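Local coordinates for protein periplasmic beta-glucosidase (Pseudomonas aeruginosa, PDB 6R5T) that probably hydrolyses terminal, non-reducing beta-D-glucosyl residues with release of beta-D-glucose, as a periplasmic enzyme of glycoside hydrolase family 3, at residues H177-G182 against P206-A211; V193-P198 against Q202-P207; L241-W246 against G250-N255. The protein carries 1 engineered substitution. All blocks are in the same frame, centred on the assembly; numbering follows the deposited sequence.

Contact 1. Residues H177-G182 against P206-A211; sequences HFALYG and PPYKAA. With BGC (beta-D-glucopyranose), chain C.
Tyr208 reaches from its helix across to the end of strand 172-178 and makes nearly all of the contact. Phe178 sends its CD1 edge over one face of the tyrosine ring, with CD1 3.6 Å from Tyr208 CG; the planes stand at 75°, a T-shaped stack. Further along the ring, Ala179 CB lies 3.7 Å from Tyr208 CE2, its short methyl lying close against the ring beside the T-shaped stack. The hydroxyl is gripped in turn: Leu180 N donates to Tyr208 OH at 3.1 Å (155°), while Asp128 holds the same oxygen from outside and also binds His177 ND1. Cis peptide bonds before His177 and Ala179 shape this backbone. His177 turns away from Tyr208, and its NE2 forms a 2.7 Å hydrogen bond with O1 of the bound glucose. The packing is much looser on the helix's outer side, where Lys209 and Ala210 are partly exposed to solvent and do not meet the strand end. Around this core, helix 235-245 covers Phe178 through Leu237, Leu238 and Leu242, Leu180 leans on helix 197-204, and Pro207 and Ala211 rest on helix 146-161.

Contact 2. Residues V193-P198 against Q202-P207; sequences VDMSLP and QDYLPP
The Tyr204 ring carries the Met195 methyl on one face, with the sulfur set obliquely beside it, a Met-aromatic contact beside the start of helix 197-204. Met195 CE sits almost exactly above the middle of the ring, 3.6 Å from the Tyr204 centroid and 9° off the normal, a CH-pi approach. The sulfur lies toward the rim, with Met195 SD 3.6 Å from Tyr204 CD1. Near the root of the ring, Leu180 packs on Tyr204 CB from the methionine's side. Met195 CG lies between the backbone N and the carbonyl carbon, and a bend at the last torsion (chi3 64°) sets the methyl over the centre of the aromatic face. A long, flexible and polarisable side chain suits this task, since it can follow a flat ring without demanding a polar partner.

Met195 also touches Met200, so the residue before the N-cap packs on the fourth residue of the helix, as in a hydrophobic staple. Ser196 is the N-cap itself: its OG accepts from the backbone N of Arg199. Pro198 suits the first turn, where its missing N-H costs no helical bond. The same serine faces the dimer interface, where Ser196 OG bonds Asp194 OD2 of the second subunit, and Asp194 OD2 bonds Ser196 OG of that subunit in return.

At the far end of the turn, Gln202 directs its amide away from Pro198, and its OE1 meets the backbone N of Tyr701, tying this helix of the N-terminal domain to the fibronectin type III-like domain. The backbone closes the contact through one helical bond, from Gln202 N to Pro198 O at 3.0 Å, and the same carbonyl oxygen lies 3.2 Å from Gln202 CB.

Contact 3. Residues L241-W246 against G250-N255; sequences LLRQQW and GLTISN. Engineered in segment 250-255: Asn255 (natural residue Asp).
Arg243 and Thr252 approach from opposite directions, and the arginine ends beside the backbone at the start of strand 251-253. Its guanidinium addresses Gly250 end-on, with two nitrogens on a single oxygen: Arg243 NH1 is 2.8 Å and Arg243 NH2 2.9 Å from Gly250 O. The oxygen lies in the guanidinium plane. Because two N-H groups converge on it, the bonds are bent, at 143° and 140°; both nitrogens also reach it from the same face of the carbonyl plane. A turn at chi2 (-81°) swings the chain from the helix toward the strand. The group has other anchors: NH2 pairs with Asp316 and NH1 bonds the Phe248 carbonyl, which should hold its rotation firmly. Arginine suits the place because its several N-H groups, spread in one plane, can serve all three partners.

Beside this polar grip lies an apolar one. Leu242 points at the strand, and its CD2 slides past Thr252 CG2 at 3.7 Å. Thr252 CG2 also stands 3.5 Å from Arg243 NH2. Thr252 thus divides its two branches, giving CG2 to the helix while OG1 bonds Gly282 O and Asp284 N, so the buried hydroxyl is satisfied.

Helix 241-245 and strand 251-253 run nearly antiparallel, their axes 11.5 Å apart at closest. This is the helix-to-strand return of an alpha/beta barrel, the outer helix covering the next parallel strand; beyond that strand, the engineered Asn255 (natural residue Asp) of this inactive variant lines the sugar pocket.

Overall arrangement
All three contacts belong to the N-terminal, TIM-barrel domain of the family 3 glycosidase; contact 2 starts between the two segments of contact 1 and ends on the same stretch, and contact 3 follows both. Contacts 1 and 2 have centres about 9 Å apart and share Pro206 and Pro207 at the start of helix 206-213; Leu180 of the first packs on Tyr204 and Met195 of the second. Contact 3, about 11 Å from contact 1 and 17 Å from contact 2, reaches the same parallel sheet, with Trp246 packing against Phe178 and Leu205. Contacts 1 and 3 thus join the barrel's outer helices to strands ending in the sugar pocket, where His177 and Asn255 meet, whereas contact 2 faces the second subunit.

Contact 1. Residues H177-G182 against P206-A211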
loop_
_atom_site.group_PDB
_atom_site.type_symbol
_atom_site.label_atom_id
_atom_site.label_comp_id
_atom_site.label_asym_id
_atom_site.label_seq_id
_atom_site.Cartn_x
_atom_site.Cartn_y
_atom_site.Cartn_z
ATOM N N HIS A 177 13.701 -13.187 -6.252
ATOM C CA HIS A 177 13.589 -13.837 -4.956
ATOM C C HIS A 177 12.219 -14.524 -4.928
ATOM O O HIS A 177 11.203 -13.831 -4.943
ATOM C CB HIS A 177 13.702 -12.825 -3.823
ATOM C CG HIS A 177 14.962 -12.039 -3.804
ATOM N ND1 HIS A 177 15.062 -10.821 -4.452
ATOM C CD2 HIS A 177 16.136 -12.260 -3.162
ATOM C CE1 HIS A 177 16.285 -10.351 -4.191
ATOM N NE2 HIS A 177 16.948 -11.193 -3.455
ATOM N N PHE A 178 12.166 -15.852 -4.948
ATOM C CA PHE A 178 10.893 -16.582 -5.157
ATOM C C PHE A 178 10.200 -16.629 -3.808
ATOM O O PHE A 178 10.665 -17.366 -2.914
ATOM C CB PHE A 178 11.242 -17.967 -5.696
ATOM C CG PHE A 178 10.062 -18.750 -6.177
ATOM C CD1 PHE A 178 9.289 -18.292 -7.212
ATOM C CD2 PHE A 178 9.770 -19.994 -5.631
ATOM C CE1 PHE A 178 8.233 -19.047 -7.702
ATOM C CE2 PHE A 178 8.677 -20.730 -6.078
ATOM C CZ PHE A 178 7.906 -20.258 -7.128
ATOM N N ALA A 179 9.103 -15.861 -3.582
ATOM C CA ALA A 179 8.429 -15.031 -4.573
ATOM C C ALA A 179 7.798 -13.825 -3.878
ATOM O O ALA A 179 7.509 -13.874 -2.689
ATOM C CB ALA A 179 7.342 -15.827 -5.274
ATOM N N LEU A 180 7.493 -12.818 -4.717
ATOM C CA LEU A 180 6.622 -11.662 -4.401
ATOM C C LEU A 180 7.333 -10.639 -3.512
ATOM O O LEU A 180 6.660 -9.752 -2.965
ATOM C CB LEU A 180 5.328 -12.107 -3.709
ATOM C CG LEU A 180 4.567 -13.292 -4.293
ATOM C CD1 LEU A 180 3.239 -13.443 -3.581
ATOM C CD2 LEU A 180 4.399 -13.193 -5.790
ATOM N N TYR A 181 8.644 -10.754 -3.368
ATOM C CA TYR A 181 9.423 -10.002 -2.365
ATOM C C TYR A 181 9.237 -8.483 -2.529
ATOM O O TYR A 181 9.202 -7.753 -1.534
ATOM C CB TYR A 181 10.866 -10.453 -2.524
ATOM C CG TYR A 181 11.881 -9.865 -1.589
ATOM C CD1 TYR A 181 11.665 -9.653 -0.247
ATOM C CD2 TYR A 181 13.126 -9.580 -2.100
ATOM C CE1 TYR A 181 12.660 -9.080 0.552
ATOM C CE2 TYR A 181 14.140 -9.081 -1.318
ATOM C CZ TYR A 181 13.897 -8.795 0.006
ATOM O OH TYR A 181 14.918 -8.260 0.754
ATOM N N GLY A 182 9.077 -8.027 -3.741
ATOM C CA GLY A 182 8.959 -6.584 -4.033
ATOM C C GLY A 182 7.601 -5.995 -3.708
ATOM O O GLY A 182 7.411 -4.774 -3.897
ATOM N N PRO A 206 4.781 -14.645 -13.192
ATOM C CA PRO A 206 5.328 -14.951 -14.511
ATOM C C PRO A 206 6.831 -14.763 -14.702
ATOM O O PRO A 206 7.437 -15.591 -15.423
ATOM C CB PRO A 206 4.501 -14.110 -15.481
ATOM C CG PRO A 206 3.176 -14.020 -14.790
ATOM C CD PRO A 206 3.514 -13.880 -13.321
ATOM N N PRO A 207 7.517 -13.760 -14.100
ATOM C CA PRO A 207 8.965 -13.666 -14.302
ATOM C C PRO A 207 9.771 -14.852 -13.752
ATOM O O PRO A 207 10.748 -15.253 -14.374
ATOM C CB PRO A 207 9.360 -12.377 -13.596
ATOM C CG PRO A 207 8.053 -11.587 -13.639
ATOM C CD PRO A 207 6.955 -12.597 -13.390
ATOM N N TYR A 208 9.300 -15.416 -12.657
ATOM C CA TYR A 208 10.001 -16.597 -12.094
ATOM C C TYR A 208 9.769 -17.789 -13.007
ATOM O O TYR A 208 10.732 -18.524 -13.279
ATOM C CB TYR A 208 9.569 -16.920 -10.672
ATOM C CG TYR A 208 9.577 -15.755 -9.734
ATOM C CD1 TYR A 208 10.728 -15.224 -9.187
ATOM C CD2 TYR A 208 8.381 -15.229 -9.329
ATOM C CE1 TYR A 208 10.692 -14.111 -8.362
ATOM C CE2 TYR A 208 8.315 -14.144 -8.473
ATOM C CZ TYR A 208 9.467 -13.573 -7.984
ATOM O OH TYR A 208 9.394 -12.513 -7.104
ATOM N N LYS A 209 8.544 -17.952 -13.504
ATOM C CA LYS A 209 8.259 -19.033 -14.457
ATOM C C LYS A 209 9.084 -18.853 -15.731
ATOM O O LYS A 209 9.537 -19.864 -16.313
ATOM C CB LYS A 209 6.762 -19.111 -14.747
ATOM C CG LYS A 209 6.392 -20.297 -15.612
ATOM C CD LYS A 209 4.923 -20.441 -15.764
ATOM C CE LYS A 209 4.587 -21.785 -16.365
ATOM N NZ LYS A 209 5.110 -21.910 -17.741
ATOM N N ALA A 210 9.255 -17.626 -16.226
ATOM C CA ALA A 210 10.063 -17.380 -17.435
ATOM C C ALA A 210 11.498 -17.850 -17.197
ATOM O O ALA A 210 12.138 -18.406 -18.142
ATOM C CB ALA A 210 10.080 -15.899 -17.732
ATOM N N ALA A 211 12.037 -17.621 -15.996
ATOM C CA ALA A 211 13.405 -18.053 -15.684
ATOM C C ALA A 211 13.451 -19.600 -15.697
ATOM O O ALA A 211 14.387 -20.165 -16.255
ATOM C CB ALA A 211 13.852 -17.496 -14.364
HETATM C C2 BGC C . 21.447 -12.264 -2.112
HETATM C C3 BGC C . 22.000 -12.931 -0.836
HETATM C C4 BGC C . 21.898 -11.857 0.281
HETATM C C5 BGC C . 20.404 -11.517 0.429
HETATM C C6 BGC C . 20.146 -10.431 1.450
HETATM C C1 BGC C . 20.010 -11.797 -1.852
HETATM O O1 BGC C . 19.655 -11.111 -3.012
HETATM O O2 BGC C . 21.435 -13.109 -3.256
HETATM O O3 BGC C . 23.387 -13.260 -1.048
HETATM O O4 BGC C . 22.394 -12.445 1.495
HETATM O O5 BGC C . 19.975 -10.898 -0.746
HETATM O O6 BGC C . 18.738 -10.193 1.560
#

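Contact 2. Residues V193-P198 against Q202-P207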
loop_
_atom_site.group_PDB
_atom_site.type_symbol
_atom_site.label_atom_id
_atom_site.label_comp_id
_atom_site.label_asym_id
_atom_site.label_seq_id
_atom_site.Cartn_x
_atom_site.Cartn_y
_atom_site.Cartn_z
ATOM N N VAL A 193 3.794 -9.700 2.653
ATOM C CA VAL A 193 3.194 -9.619 1.321
ATOM C C VAL A 193 1.875 -10.321 1.367
ATOM O O VAL A 193 1.792 -11.490 1.812
ATOM C CB VAL A 193 4.092 -10.167 0.205
ATOM C CG1 VAL A 193 3.366 -10.180 -1.135
ATOM C CG2 VAL A 193 5.401 -9.380 0.117
ATOM N N ASP A 194 0.850 -9.602 0.950
ATOM C CA ASP A 194 -0.516 -10.159 1.014
ATOM C C ASP A 194 -1.198 -9.792 -0.282
ATOM O O ASP A 194 -1.243 -8.586 -0.585
ATOM C CB ASP A 194 -1.243 -9.641 2.248
ATOM C CG ASP A 194 -2.599 -10.271 2.394
ATOM O OD1 ASP A 194 -3.561 -9.773 1.739
ATOM O OD2 ASP A 194 -2.657 -11.244 3.133
ATOM N N MET A 195 -1.648 -10.773 -1.066
ATOM C CA MET A 195 -2.280 -10.453 -2.345
ATOM C C MET A 195 -3.166 -11.616 -2.784
ATOM O O MET A 195 -3.011 -12.729 -2.327
ATOM C CB MET A 195 -1.268 -10.091 -3.452
ATOM C CG MET A 195 -0.448 -11.201 -3.953
ATOM S SD MET A 195 0.631 -10.803 -5.384
ATOM C CE MET A 195 1.710 -9.586 -4.615
ATOM N N SER A 196 -4.105 -11.299 -3.655
ATOM C CA SER A 196 -5.022 -12.313 -4.210
ATOM C C SER A 196 -4.264 -13.295 -5.099
ATOM O O SER A 196 -3.223 -12.947 -5.721
ATOM C CB SER A 196 -6.159 -11.643 -4.972
ATOM O OG SER A 196 -5.709 -11.180 -6.264
ATOM N N LEU A 197 -4.849 -14.457 -5.280
ATOM C CA LEU A 197 -4.230 -15.419 -6.198
ATOM C C LEU A 197 -4.314 -14.931 -7.628
ATOM O O LEU A 197 -3.347 -15.114 -8.382
ATOM C CB LEU A 197 -4.808 -16.809 -5.969
ATOM C CG LEU A 197 -4.438 -17.410 -4.606
ATOM C CD1 LEU A 197 -5.217 -18.705 -4.365
ATOM C CD2 LEU A 197 -2.931 -17.668 -4.503
ATOM N N PRO A 198 -5.433 -14.344 -8.132
ATOM C CA PRO A 198 -5.395 -13.872 -9.504
ATOM C C PRO A 198 -4.284 -12.845 -9.749
ATOM O O PRO A 198 -3.663 -12.876 -10.809
ATOM C CB PRO A 198 -6.810 -13.321 -9.715
ATOM C CG PRO A 198 -7.635 -14.130 -8.778
ATOM C CD PRO A 198 -6.778 -14.256 -7.531
ATOM N N GLN A 202 -1.302 -13.630 -12.416
ATOM C CA GLN A 202 -1.287 -12.802 -13.632
ATOM C C GLN A 202 -0.059 -11.892 -13.651
ATOM O O GLN A 202 0.560 -11.731 -14.723
ATOM C CB GLN A 202 -2.554 -11.956 -13.705
ATOM C CG GLN A 202 -2.701 -11.251 -15.037
ATOM C CD GLN A 202 -3.044 -12.197 -16.169
ATOM O OE1 GLN A 202 -3.529 -13.294 -15.976
ATOM N NE2 GLN A 202 -2.892 -11.715 -17.381
ATOM N N ASP A 203 0.280 -11.290 -12.507
ATOM C CA ASP A 203 1.227 -10.149 -12.537
ATOM C C ASP A 203 2.573 -10.471 -11.869
ATOM O O ASP A 203 3.585 -9.920 -12.327
ATOM C CB ASP A 203 0.621 -8.952 -11.813
ATOM C CG ASP A 203 -0.635 -8.406 -12.488
ATOM O OD1 ASP A 203 -0.762 -8.566 -13.733
ATOM O OD2 ASP A 203 -1.415 -7.801 -11.768
ATOM N N TYR A 204 2.620 -11.253 -10.802
ATOM C CA TYR A 204 3.854 -11.319 -9.972
ATOM C C TYR A 204 4.627 -12.602 -10.227
ATOM O O TYR A 204 5.856 -12.525 -10.192
ATOM C CB TYR A 204 3.497 -11.185 -8.496
ATOM C CG TYR A 204 3.333 -9.764 -8.046
ATOM C CD1 TYR A 204 2.141 -9.068 -8.208
ATOM C CD2 TYR A 204 4.402 -9.069 -7.509
ATOM C CE1 TYR A 204 2.025 -7.755 -7.790
ATOM C CE2 TYR A 204 4.302 -7.767 -7.082
ATOM C CZ TYR A 204 3.101 -7.086 -7.257
ATOM O OH TYR A 204 3.031 -5.780 -6.867
ATOM N N LEU A 205 3.974 -13.721 -10.506
ATOM C CA LEU A 205 4.691 -15.005 -10.678
ATOM C C LEU A 205 5.311 -15.183 -12.068
ATOM O O LEU A 205 6.299 -15.900 -12.160
ATOM C CB LEU A 205 3.764 -16.169 -10.349
ATOM C CG LEU A 205 3.424 -16.338 -8.883
ATOM C CD1 LEU A 205 2.311 -17.383 -8.725
ATOM C CD2 LEU A 205 4.652 -16.725 -8.082
ATOM N N PRO A 206 4.781 -14.645 -13.192
ATOM C CA PRO A 206 5.328 -14.951 -14.511
ATOM C C PRO A 206 6.831 -14.763 -14.702
ATOM O O PRO A 206 7.437 -15.591 -15.423
ATOM C CB PRO A 206 4.501 -14.110 -15.481
ATOM C CG PRO A 206 3.176 -14.020 -14.790
ATOM C CD PRO A 206 3.514 -13.880 -13.321
ATOM N N PRO A 207 7.517 -13.760 -14.100
ATOM C CA PRO A 207 8.965 -13.666 -14.302
ATOM C C PRO A 207 9.771 -14.852 -13.752
ATOM O O PRO A 207 10.748 -15.253 -14.374
ATOM C CB PRO A 207 9.360 -12.377 -13.596
ATOM C CG PRO A 207 8.053 -11.587 -13.639
ATOM C CD PRO A 207 6.955 -12.597 -13.390
#

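Contact 3. Residues L241-W246 against G250-N255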
loop_
_atom_site.group_PDB
_atom_site.type_symbol
_atom_site.label_atom_id
_atom_site.label_comp_id
_atom_site.label_asym_id
_atom_site.label_seq_id
_atom_site.Cartn_x
_atom_site.Cartn_y
_atom_site.Cartn_z
ATOM N N LEU A 241 3.487 -25.602 -6.625
ATOM C CA LEU A 241 3.621 -24.713 -7.773
ATOM C C LEU A 241 4.942 -24.978 -8.488
ATOM O O LEU A 241 4.947 -25.309 -9.668
ATOM C CB LEU A 241 3.522 -23.279 -7.276
ATOM C CG LEU A 241 3.680 -22.263 -8.399
ATOM C CD1 LEU A 241 2.511 -22.339 -9.373
ATOM C CD2 LEU A 241 3.833 -20.871 -7.796
ATOM N N LEU A 242 6.074 -24.745 -7.824
ATOM C CA LEU A 242 7.368 -24.723 -8.544
ATOM C C LEU A 242 7.682 -26.103 -9.148
ATOM O O LEU A 242 8.165 -26.139 -10.252
ATOM C CB LEU A 242 8.441 -24.312 -7.538
ATOM C CG LEU A 242 9.869 -24.256 -8.064
ATOM C CD1 LEU A 242 10.011 -23.266 -9.213
ATOM C CD2 LEU A 242 10.824 -23.942 -6.925
ATOM N N ARG A 243 7.439 -27.193 -8.419
ATOM C CA ARG A 243 7.825 -28.550 -8.918
ATOM C C ARG A 243 6.670 -29.175 -9.680
ATOM O O ARG A 243 6.853 -29.548 -10.845
ATOM C CB ARG A 243 8.255 -29.428 -7.747
ATOM C CG ARG A 243 9.373 -28.801 -6.928
ATOM C CD ARG A 243 10.678 -29.030 -7.567
ATOM N NE ARG A 243 11.779 -28.603 -6.699
ATOM C CZ ARG A 243 13.051 -28.639 -7.058
ATOM N NH1 ARG A 243 13.392 -29.131 -8.248
ATOM N NH2 ARG A 243 13.974 -28.175 -6.238
ATOM N N GLN A 244 5.528 -29.331 -9.036
ATOM C CA GLN A 244 4.427 -30.110 -9.643
ATOM C C GLN A 244 3.817 -29.345 -10.827
ATOM O O GLN A 244 3.660 -29.946 -11.907
ATOM C CB GLN A 244 3.481 -30.563 -8.547
ATOM C CG GLN A 244 4.191 -31.477 -7.542
ATOM C CD GLN A 244 3.419 -31.828 -6.289
ATOM O OE1 GLN A 244 2.429 -31.191 -5.936
ATOM N NE2 GLN A 244 3.896 -32.835 -5.575
ATOM N N GLN A 245 3.519 -28.059 -10.693
ATOM C CA GLN A 245 2.836 -27.327 -11.779
ATOM C C GLN A 245 3.839 -26.846 -12.831
ATOM O O GLN A 245 3.590 -27.012 -14.015
ATOM C CB GLN A 245 2.097 -26.121 -11.233
ATOM C CG GLN A 245 0.650 -26.095 -11.652
ATOM C CD GLN A 245 -0.187 -26.465 -10.455
ATOM O OE1 GLN A 245 -0.006 -25.909 -9.361
ATOM N NE2 GLN A 245 -1.114 -27.396 -10.661
ATOM N N TRP A 246 4.969 -26.274 -12.421
ATOM C CA TRP A 246 5.893 -25.661 -13.376
ATOM C C TRP A 246 6.949 -26.633 -13.853
ATOM O O TRP A 246 7.655 -26.287 -14.822
ATOM C CB TRP A 246 6.568 -24.438 -12.745
ATOM C CG TRP A 246 5.660 -23.269 -12.545
ATOM C CD1 TRP A 246 4.353 -23.115 -12.901
ATOM C CD2 TRP A 246 6.064 -22.015 -11.971
ATOM N NE1 TRP A 246 3.910 -21.855 -12.578
ATOM C CE2 TRP A 246 4.944 -21.160 -11.986
ATOM C CE3 TRP A 246 7.268 -21.547 -11.430
ATOM C CZ2 TRP A 246 4.997 -19.857 -11.476
ATOM C CZ3 TRP A 246 7.323 -20.260 -10.930
ATOM C CH2 TRP A 246 6.211 -19.414 -10.988
ATOM N N GLY A 250 15.486 -28.251 -10.877
ATOM C CA GLY A 250 16.762 -27.759 -10.386
ATOM C C GLY A 250 16.790 -27.646 -8.874
ATOM O O GLY A 250 16.083 -28.401 -8.145
ATOM N N LEU A 251 17.642 -26.757 -8.404
ATOM C CA LEU A 251 18.045 -26.621 -7.008
ATOM C C LEU A 251 17.308 -25.434 -6.357
ATOM O O LEU A 251 17.365 -24.295 -6.918
ATOM C CB LEU A 251 19.548 -26.383 -6.990
ATOM C CG LEU A 251 20.173 -26.187 -5.624
ATOM C CD1 LEU A 251 20.003 -27.438 -4.788
ATOM C CD2 LEU A 251 21.644 -25.811 -5.762
ATOM N N THR A 252 16.680 -25.647 -5.216
ATOM C CA THR A 252 16.171 -24.508 -4.413
ATOM C C THR A 252 17.174 -24.138 -3.330
ATOM O O THR A 252 17.691 -25.024 -2.588
ATOM C CB THR A 252 14.789 -24.812 -3.866
ATOM O OG1 THR A 252 14.866 -26.033 -3.121
ATOM C CG2 THR A 252 13.753 -24.971 -4.961
ATOM N N ILE A 253 17.428 -22.859 -3.151
ATOM C CA ILE A 253 18.411 -22.363 -2.186
ATOM C C ILE A 253 17.680 -21.414 -1.250
ATOM O O ILE A 253 17.031 -20.490 -1.746
ATOM C CB ILE A 253 19.573 -21.653 -2.888
ATOM C CG1 ILE A 253 20.178 -22.542 -3.966
ATOM C CG2 ILE A 253 20.571 -21.145 -1.871
ATOM C CD1 ILE A 253 21.301 -21.906 -4.745
ATOM N N SER A 254 17.845 -21.607 0.050
ATOM C CA SER A 254 17.310 -20.661 1.044
ATOM C C SER A 254 18.066 -19.347 0.933
ATOM O O SER A 254 19.213 -19.237 0.458
ATOM C CB SER A 254 17.398 -21.203 2.433
ATOM O OG SER A 254 18.661 -20.877 2.977
ATOM N N ASN A 255 17.418 -18.319 1.423
ATOM C CA ASN A 255 18.102 -17.049 1.604
ATOM C C ASN A 255 18.913 -17.097 2.893
ATOM O O ASN A 255 18.934 -18.103 3.667
ATOM C CB ASN A 255 17.038 -15.951 1.535
ATOM C CG ASN A 255 17.485 -14.739 0.775
ATOM O OD1 ASN A 255 18.510 -14.179 1.138
ATOM N ND2 ASN A 255 16.695 -14.348 -0.247
#